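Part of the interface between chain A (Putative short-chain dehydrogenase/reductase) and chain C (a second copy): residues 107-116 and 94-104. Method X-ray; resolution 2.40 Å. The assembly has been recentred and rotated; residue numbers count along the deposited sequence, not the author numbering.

Chain A (107-116) VIVPAELSRQ
Chain C (94-104) GSVAEWHAHLD

Helices can pack across a subunit interface mainly through apolar contacts, with no hydrogen bond between the paired stretches, and this contact between two copies of one protein is a compact example. Residues 107-116 of chain A are helical throughout, with a kink at Pro110(A), whose nitrogen has no hydrogen to give to the preceding turn. In chain C, helix 96-104 follows a short lead-in; Ser95(C), chi1 p, caps it by accepting at OG from Glu98(C) N at 3.1 Å. The helices run nearly antiparallel, at 153°, with axes 10.7 Å apart at closest approach. Register is set by CA-CA separations of 6.9 Å for Ile108(A)-Trp99(C) and 7.0 Å for Glu112(A)-Val96(C).

Of the 421 Å² buried, Ile108(A) (102 Å²) and Trp99(C) (77 Å²) cover the most. Trp99(C), chi1 m and chi2 101°, has its CA-to-CB bond toward the chain A stretch. Ile108(A), rotamer m,t, starts sideways but reaches inward: its CG2 lies over one indole face, 3.9 Å from Trp99(C) CG and 4.2 Å from the five-membered ring centroid, a CH-pi contact. Its CD1 extends to Leu103(C) CD1 (m,t) and to His100(C) CE1, each at 3.8 Å. One turn apart, Val107(A) and Ala111(A) meet the six-membered part of the indole: Val107(A) CG1 (chi1 t) is 3.8 Å from Trp99(C) CZ3, and Ala111(A) CB is only 3.3 Å from Trp99(C) CZ2.

Farther along, Val96(C), chi1 t, places CG2 3.7 Å from Glu112(A) CD. Glu112(A) is t,p with chi3 8°, and its carboxylate is also bound within chain A: Arg115(A), t,t,p, donates NE to Glu112(A) OE1 at 2.8 Å and NH1 to Glu112(A) OE2 at 2.7 Å, a salt bridge. Gln116(A) NE2 also donates to Glu112(A) OE2, at 2.7 Å. No hydrogen bond crosses between the stretches.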

# COMPACT_ATOMS: atom_id res chain seq x y z
N VAL A 107 18.84 -0.94 7.21
CA VAL A 107 17.74 -1.13 8.15
C VAL A 107 18.27 -1.14 9.59
O VAL A 107 17.78 -0.37 10.42
CB VAL A 107 17.00 -2.45 7.87
CG1 VAL A 107 15.85 -2.63 8.83
CG2 VAL A 107 16.51 -2.48 6.42
N ILE A 108 19.26 -1.98 9.90
CA ILE A 108 19.66 -2.11 11.30
C ILE A 108 20.39 -0.87 11.86
O ILE A 108 20.06 -0.35 12.91
CB ILE A 108 20.38 -3.44 11.61
CG1 ILE A 108 19.57 -4.64 11.08
CG2 ILE A 108 20.54 -3.56 13.11
CD1 ILE A 108 20.33 -6.04 11.02
N VAL A 109 21.31 -0.32 11.06
CA VAL A 109 22.02 0.87 11.44
C VAL A 109 21.02 2.04 11.66
O VAL A 109 21.00 2.60 12.75
CB VAL A 109 23.11 1.20 10.41
CG1 VAL A 109 23.50 2.65 10.53
CG2 VAL A 109 24.31 0.23 10.56
N PRO A 110 20.13 2.36 10.68
CA PRO A 110 19.15 3.45 11.01
C PRO A 110 18.37 3.19 12.29
O PRO A 110 18.28 4.09 13.13
CB PRO A 110 18.23 3.53 9.79
CG PRO A 110 19.14 3.02 8.60
CD PRO A 110 20.01 1.91 9.27
N ALA A 111 17.86 1.99 12.48
CA ALA A 111 17.17 1.69 13.72
C ALA A 111 18.07 1.85 14.95
O ALA A 111 17.63 2.37 15.96
CB ALA A 111 16.64 0.27 13.68
N GLU A 112 19.29 1.35 14.91
CA GLU A 112 20.09 1.31 16.16
C GLU A 112 20.81 2.65 16.42
O GLU A 112 20.89 3.09 17.56
CB GLU A 112 21.08 0.13 16.09
CG GLU A 112 22.28 0.21 17.10
CD GLU A 112 21.86 -0.12 18.53
OE1 GLU A 112 20.69 -0.54 18.76
OE2 GLU A 112 22.70 0.10 19.43
N LEU A 113 21.28 3.32 15.35
CA LEU A 113 21.73 4.70 15.48
C LEU A 113 20.64 5.62 16.00
O LEU A 113 20.93 6.51 16.81
CB LEU A 113 22.29 5.29 14.16
CG LEU A 113 22.87 6.74 14.28
CD1 LEU A 113 23.98 6.82 15.29
CD2 LEU A 113 23.38 7.31 12.95
N SER A 114 19.40 5.44 15.57
CA SER A 114 18.35 6.29 16.08
C SER A 114 18.11 5.94 17.54
O SER A 114 17.76 6.79 18.34
CB SER A 114 17.03 6.12 15.31
OG SER A 114 17.21 6.31 13.93
N ARG A 115 18.25 4.68 17.90
CA ARG A 115 18.01 4.31 19.27
C ARG A 115 19.10 4.95 20.17
O ARG A 115 18.82 5.45 21.27
CB ARG A 115 17.95 2.77 19.41
CG ARG A 115 17.49 2.26 20.82
CD ARG A 115 17.94 0.78 21.12
NE ARG A 115 19.40 0.57 21.01
CZ ARG A 115 20.28 0.85 21.98
NH1 ARG A 115 21.60 0.68 21.80
NH2 ARG A 115 19.84 1.36 23.14
N GLN A 116 20.33 4.92 19.69
CA GLN A 116 21.44 5.40 20.51
C GLN A 116 21.31 6.90 20.69
O GLN A 116 21.69 7.42 21.73
CB GLN A 116 22.84 5.04 19.90
CG GLN A 116 23.13 3.52 19.81
CD GLN A 116 24.23 3.21 18.81
OE1 GLN A 116 24.79 4.13 18.21
NE2 GLN A 116 24.54 1.92 18.60
N GLY C 94 15.11 -5.44 22.47
CA GLY C 94 15.05 -4.52 21.31
C GLY C 94 16.43 -4.18 20.70
O GLY C 94 16.64 -3.07 20.20
N SER C 95 17.34 -5.15 20.73
CA SER C 95 18.78 -4.93 20.56
C SER C 95 19.27 -5.32 19.17
O SER C 95 18.52 -5.92 18.40
CB SER C 95 19.50 -5.82 21.55
OG SER C 95 19.06 -7.14 21.32
N VAL C 96 20.53 -5.00 18.86
CA VAL C 96 21.14 -5.45 17.60
C VAL C 96 20.96 -6.96 17.44
O VAL C 96 20.57 -7.46 16.34
CB VAL C 96 22.65 -5.06 17.51
CG1 VAL C 96 23.35 -5.84 16.38
CG2 VAL C 96 22.77 -3.54 17.30
N ALA C 97 21.21 -7.69 18.53
CA ALA C 97 21.03 -9.14 18.51
C ALA C 97 19.60 -9.56 18.19
O ALA C 97 19.41 -10.46 17.40
CB ALA C 97 21.53 -9.83 19.82
N GLU C 98 18.61 -8.89 18.77
CA GLU C 98 17.22 -9.17 18.37
C GLU C 98 17.00 -8.94 16.85
O GLU C 98 16.57 -9.86 16.14
CB GLU C 98 16.16 -8.50 19.26
CG GLU C 98 14.86 -9.33 19.24
CD GLU C 98 13.80 -8.91 20.26
OE1 GLU C 98 13.23 -9.83 20.92
OE2 GLU C 98 13.51 -7.70 20.40
N TRP C 99 17.41 -7.78 16.33
CA TRP C 99 17.37 -7.54 14.89
C TRP C 99 17.96 -8.68 14.05
O TRP C 99 17.35 -9.11 13.05
CB TRP C 99 18.10 -6.23 14.49
CG TRP C 99 17.33 -5.01 14.71
CD1 TRP C 99 17.45 -4.14 15.75
CD2 TRP C 99 16.30 -4.47 13.85
NE1 TRP C 99 16.58 -3.11 15.60
CE2 TRP C 99 15.86 -3.27 14.45
CE3 TRP C 99 15.71 -4.88 12.64
CZ2 TRP C 99 14.80 -2.49 13.90
CZ3 TRP C 99 14.70 -4.10 12.09
CH2 TRP C 99 14.26 -2.90 12.72
N HIS C 100 19.16 -9.14 14.44
CA HIS C 100 19.83 -10.21 13.70
C HIS C 100 19.05 -11.52 13.81
O HIS C 100 18.89 -12.25 12.79
CB HIS C 100 21.27 -10.41 14.18
CG HIS C 100 22.26 -9.42 13.62
ND1 HIS C 100 22.34 -9.12 12.28
CD2 HIS C 100 23.21 -8.67 14.23
CE1 HIS C 100 23.28 -8.22 12.07
NE2 HIS C 100 23.84 -7.95 13.24
N ALA C 101 18.54 -11.81 15.01
CA ALA C 101 17.84 -13.08 15.19
C ALA C 101 16.63 -13.07 14.28
O ALA C 101 16.45 -13.97 13.46
CB ALA C 101 17.41 -13.30 16.67
N HIS C 102 15.81 -12.03 14.40
CA HIS C 102 14.57 -12.02 13.66
C HIS C 102 14.71 -11.98 12.17
O HIS C 102 14.02 -12.73 11.49
CB HIS C 102 13.65 -10.91 14.13
CG HIS C 102 12.65 -11.39 15.11
ND1 HIS C 102 11.39 -11.84 14.73
CD2 HIS C 102 12.73 -11.56 16.45
CE1 HIS C 102 10.74 -12.23 15.81
NE2 HIS C 102 11.53 -12.09 16.87
N LEU C 103 15.56 -11.09 11.67
CA LEU C 103 15.73 -10.92 10.23
C LEU C 103 16.43 -12.12 9.62
O LEU C 103 16.12 -12.48 8.49
CB LEU C 103 16.54 -9.67 9.91
CG LEU C 103 15.86 -8.32 10.05
CD1 LEU C 103 16.91 -7.23 9.79
CD2 LEU C 103 14.72 -8.21 9.05
N ASP C 104 17.39 -12.71 10.34
CA ASP C 104 18.03 -13.94 9.90
C ASP C 104 16.99 -15.04 9.70
O ASP C 104 16.90 -15.62 8.61
CB ASP C 104 19.04 -14.42 10.96
CG ASP C 104 20.45 -13.85 10.76
OD1 ASP C 104 21.32 -14.17 11.59
OD2 ASP C 104 20.70 -13.12 9.79